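Local structure of 3-carboxy-cis,cis-muconate cycloisomerase (Pseudomonas putida, 1RE5) at residues A157-K165 with P427-V438. The protein is a mostly helical homotetrameric enzyme of the fumarase/aspartase (lyase) superfamily. Sequence-based numbering, arbitrary orientation.
Sequences ATPVTLGMK and PAHYLGQARVWV
M164, in the first turn of helix 162-187, lies alongside W437 of helix 434-449, the two side chains pointing the same way. Its CG meets W437 CD1 at 3.7 Å, in the plane of the indole. M164 SD stands 4.9 Å from the centroid of the five-membered ring of W437, 89° off its normal: a Met-aromatic contact made at the ring edge. CG is anti to the backbone N (chi1 -162°), and a bend at chi3 (-44°) turns CE away from the indole to close on CB of A434. T161 CB lies 3.8 Å from CB of A434. V438 CG2 packs on the backbone of G163, which has no side chain. At the other packed end, P159 rests against P427, Y430 and L431, with its CB 3.7 Å from Y430 O and 3.9 Å from L431 CD1. T158 CG2 reaches the edge of the Y430 phenol, 3.7 Å from CE2. No hydrogen bond crosses between the segments, and their polar tips turn elsewhere: Y430 OH to E369, T161 OG1 to A144 O, T158 OG1 to S196 OG and W437 NE1 to G197 O, the last two partners on the second subunit. Every touching residue is buried, whereas H429 and R435, on the outer side of 427-438, are solvent-exposed. The contact thus docks helix 434-449 and the type II' turn L431-A434 leading into it onto the strand-to-helix entry of 162-187, within the elongated helical fold of the fumarase/aspartase superfamily, beside a subunit interface of its tetramer.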
loop_
_atom_site.group_PDB
_atom_site.type_symbol
_atom_site.label_atom_id
_atom_site.label_comp_id
_atom_site.label_asym_id
_atom_site.label_seq_id
_atom_site.Cartn_x
_atom_site.Cartn_y
_atom_site.Cartn_z
ATOM N N ALA D 157 -19.835 -8.838 25.833
ATOM C CA ALA D 157 -19.048 -9.908 26.427
ATOM C C ALA D 157 -18.868 -9.568 27.898
ATOM O O ALA D 157 -19.355 -8.534 28.365
ATOM C CB ALA D 157 -17.693 -9.993 25.740
ATOM N N THR D 158 -18.157 -10.426 28.624
ATOM C CA THR D 158 -17.925 -10.207 30.048
ATOM C C THR D 158 -17.367 -8.823 30.298
ATOM O O THR D 158 -16.668 -8.254 29.460
ATOM C CB THR D 158 -16.966 -11.244 30.619
ATOM O OG1 THR D 158 -15.855 -11.389 29.731
ATOM C CG2 THR D 158 -17.663 -12.581 30.789
ATOM N N PRO D 159 -17.657 -8.273 31.476
ATOM C CA PRO D 159 -17.231 -6.949 31.919
ATOM C C PRO D 159 -15.763 -6.639 31.737
ATOM O O PRO D 159 -14.893 -7.526 31.732
ATOM C CB PRO D 159 -17.640 -6.924 33.386
ATOM C CG PRO D 159 -18.822 -7.794 33.411
ATOM C CD PRO D 159 -18.379 -8.961 32.554
ATOM N N VAL D 160 -15.520 -5.340 31.639
ATOM C CA VAL D 160 -14.210 -4.762 31.438
ATOM C C VAL D 160 -14.281 -3.421 32.197
ATOM O O VAL D 160 -15.339 -3.047 32.697
ATOM C CB VAL D 160 -13.981 -4.601 29.891
ATOM C CG1 VAL D 160 -13.480 -3.214 29.535
ATOM C CG2 VAL D 160 -13.034 -5.694 29.404
ATOM N N THR D 161 -13.173 -2.705 32.307
ATOM C CA THR D 161 -13.171 -1.439 33.021
ATOM C C THR D 161 -12.697 -0.354 32.043
ATOM O O THR D 161 -11.954 -0.648 31.110
ATOM C CB THR D 161 -12.227 -1.557 34.238
ATOM O OG1 THR D 161 -12.747 -0.795 35.323
ATOM C CG2 THR D 161 -10.858 -1.043 33.916
ATOM N N LEU D 162 -13.124 0.892 32.216
ATOM C CA LEU D 162 -12.668 1.923 31.272
ATOM C C LEU D 162 -11.163 2.098 31.395
ATOM O O LEU D 162 -10.468 2.308 30.393
ATOM C CB LEU D 162 -13.366 3.275 31.501
ATOM C CG LEU D 162 -12.881 4.425 30.594
ATOM C CD1 LEU D 162 -13.087 4.052 29.132
ATOM C CD2 LEU D 162 -13.641 5.711 30.907
ATOM N N GLY D 163 -10.667 2.011 32.631
ATOM C CA GLY D 163 -9.243 2.154 32.875
ATOM C C GLY D 163 -8.443 1.074 32.168
ATOM O O GLY D 163 -7.332 1.321 31.676
ATOM N N MET D 164 -9.009 -0.131 32.110
ATOM C CA MET D 164 -8.343 -1.246 31.455
ATOM C C MET D 164 -8.137 -0.874 29.988
ATOM O O MET D 164 -7.034 -1.025 29.447
ATOM C CB MET D 164 -9.191 -2.512 31.557
ATOM C CG MET D 164 -8.424 -3.793 31.295
ATOM S SD MET D 164 -9.478 -5.227 30.976
ATOM C CE MET D 164 -10.669 -5.019 32.215
ATOM N N LYS D 165 -9.190 -0.362 29.354
ATOM C CA LYS D 165 -9.100 0.023 27.960
ATOM C C LYS D 165 -8.030 1.084 27.770
ATOM O O LYS D 165 -7.132 0.908 26.950
ATOM C CB LYS D 165 -10.454 0.529 27.448
ATOM C CG LYS D 165 -11.580 -0.521 27.476
ATOM C CD LYS D 165 -12.901 0.070 27.012
ATOM C CE LYS D 165 -12.958 0.252 25.503
ATOM N NZ LYS D 165 -13.050 -1.042 24.783
ATOM N N PRO D 427 -21.959 -6.644 37.872
ATOM C CA PRO D 427 -20.773 -6.512 37.022
ATOM C C PRO D 427 -19.527 -6.162 37.810
ATOM O O PRO D 427 -18.459 -6.709 37.559
ATOM C CB PRO D 427 -21.155 -5.392 36.062
ATOM C CG PRO D 427 -22.630 -5.463 36.017
ATOM C CD PRO D 427 -23.005 -5.703 37.440
ATOM N N ALA D 428 -19.674 -5.245 38.758
ATOM C CA ALA D 428 -18.555 -4.800 39.575
ATOM C C ALA D 428 -17.773 -5.955 40.217
ATOM O O ALA D 428 -16.603 -5.803 40.583
ATOM C CB ALA D 428 -19.060 -3.861 40.644
ATOM N N HIS D 429 -18.416 -7.110 40.338
ATOM C CA HIS D 429 -17.794 -8.274 40.958
ATOM C C HIS D 429 -17.219 -9.289 39.975
ATOM O O HIS D 429 -16.850 -10.398 40.358
ATOM C CB HIS D 429 -18.810 -8.957 41.879
ATOM C CG HIS D 429 -19.141 -8.157 43.101
ATOM N ND1 HIS D 429 -18.247 -7.978 44.136
ATOM C CD2 HIS D 429 -20.239 -7.433 43.425
ATOM C CE1 HIS D 429 -18.778 -7.174 45.040
ATOM N NE2 HIS D 429 -19.986 -6.827 44.633
ATOM N N TYR D 430 -17.141 -8.918 38.703
ATOM C CA TYR D 430 -16.595 -9.820 37.706
ATOM C C TYR D 430 -15.659 -9.041 36.793
ATOM O O TYR D 430 -15.707 -9.173 35.577
ATOM C CB TYR D 430 -17.726 -10.452 36.899
ATOM C CG TYR D 430 -17.370 -11.799 36.313
ATOM C CD1 TYR D 430 -16.899 -12.827 37.128
ATOM C CD2 TYR D 430 -17.525 -12.056 34.949
ATOM C CE1 TYR D 430 -16.586 -14.083 36.604
ATOM C CE2 TYR D 430 -17.221 -13.316 34.410
ATOM C CZ TYR D 430 -16.749 -14.324 35.247
ATOM O OH TYR D 430 -16.439 -15.565 34.730
ATOM N N LEU D 431 -14.802 -8.233 37.407
ATOM C CA LEU D 431 -13.844 -7.412 36.685
ATOM C C LEU D 431 -12.497 -8.094 36.472
ATOM O O LEU D 431 -11.588 -7.513 35.876
ATOM C CB LEU D 431 -13.653 -6.088 37.426
ATOM C CG LEU D 431 -14.570 -4.950 36.966
ATOM C CD1 LEU D 431 -15.919 -5.496 36.536
ATOM C CD2 LEU D 431 -14.709 -3.923 38.067
ATOM N N GLY D 432 -12.366 -9.325 36.947
ATOM C CA GLY D 432 -11.111 -10.037 36.782
ATOM C C GLY D 432 -9.872 -9.231 37.143
ATOM O O GLY D 432 -9.813 -8.596 38.194
ATOM N N GLN D 433 -8.881 -9.241 36.260
ATOM C CA GLN D 433 -7.631 -8.522 36.501
ATOM C C GLN D 433 -7.632 -7.065 36.025
ATOM O O GLN D 433 -6.575 -6.428 35.950
ATOM C CB GLN D 433 -6.462 -9.268 35.842
ATOM C CG GLN D 433 -6.339 -10.723 36.280
ATOM C CD GLN D 433 -6.295 -10.858 37.795
ATOM O OE1 GLN D 433 -5.355 -10.383 38.446
ATOM N NE2 GLN D 433 -7.321 -11.493 38.368
ATOM N N ALA D 434 -8.813 -6.541 35.714
ATOM C CA ALA D 434 -8.946 -5.166 35.254
ATOM C C ALA D 434 -8.013 -4.189 35.963
ATOM O O ALA D 434 -7.201 -3.527 35.318
ATOM C CB ALA D 434 -10.384 -4.708 35.418
ATOM N N ARG D 435 -8.135 -4.088 37.284
ATOM C CA ARG D 435 -7.300 -3.172 38.064
ATOM C C ARG D 435 -5.806 -3.521 38.035
ATOM O O ARG D 435 -4.940 -2.636 38.096
ATOM C CB ARG D 435 -7.803 -3.103 39.515
ATOM C CG ARG D 435 -8.984 -2.169 39.699
ATOM C CD ARG D 435 -9.482 -2.090 41.147
ATOM N NE ARG D 435 -10.229 -3.286 41.552
ATOM C CZ ARG D 435 -11.247 -3.809 40.865
ATOM N NH1 ARG D 435 -11.651 -3.247 39.729
ATOM N NH2 ARG D 435 -11.857 -4.904 41.309
ATOM N N VAL D 436 -5.501 -4.806 37.938
ATOM C CA VAL D 436 -4.116 -5.237 37.878
ATOM C C VAL D 436 -3.479 -4.728 36.576
ATOM O O VAL D 436 -2.381 -4.157 36.592
ATOM C CB VAL D 436 -4.019 -6.775 37.928
ATOM C CG1 VAL D 436 -2.571 -7.220 37.727
ATOM C CG2 VAL D 436 -4.542 -7.270 39.251
ATOM N N TRP D 437 -4.171 -4.931 35.456
ATOM C CA TRP D 437 -3.664 -4.491 34.161
ATOM C C TRP D 437 -3.324 -2.993 34.203
ATOM O O TRP D 437 -2.235 -2.571 33.778
ATOM C CB TRP D 437 -4.700 -4.747 33.060
ATOM C CG TRP D 437 -5.088 -6.195 32.833
ATOM C CD1 TRP D 437 -6.268 -6.648 32.304
ATOM C CD2 TRP D 437 -4.293 -7.363 33.092
ATOM N NE1 TRP D 437 -6.258 -8.017 32.218
ATOM C CE2 TRP D 437 -5.063 -8.486 32.694
ATOM C CE3 TRP D 437 -3.008 -7.573 33.622
ATOM C CZ2 TRP D 437 -4.592 -9.804 32.807
ATOM C CZ3 TRP D 437 -2.536 -8.888 33.736
ATOM C CH2 TRP D 437 -3.332 -9.986 33.331
ATOM N N VAL D 438 -4.254 -2.185 34.705
ATOM C CA VAL D 438 -4.013 -0.752 34.805
ATOM C C VAL D 438 -2.780 -0.478 35.667
ATOM O O VAL D 438 -2.008 0.441 35.402
ATOM C CB VAL D 438 -5.199 -0.034 35.444
ATOM C CG1 VAL D 438 -4.843 1.429 35.676
ATOM C CG2 VAL D 438 -6.436 -0.165 34.552
#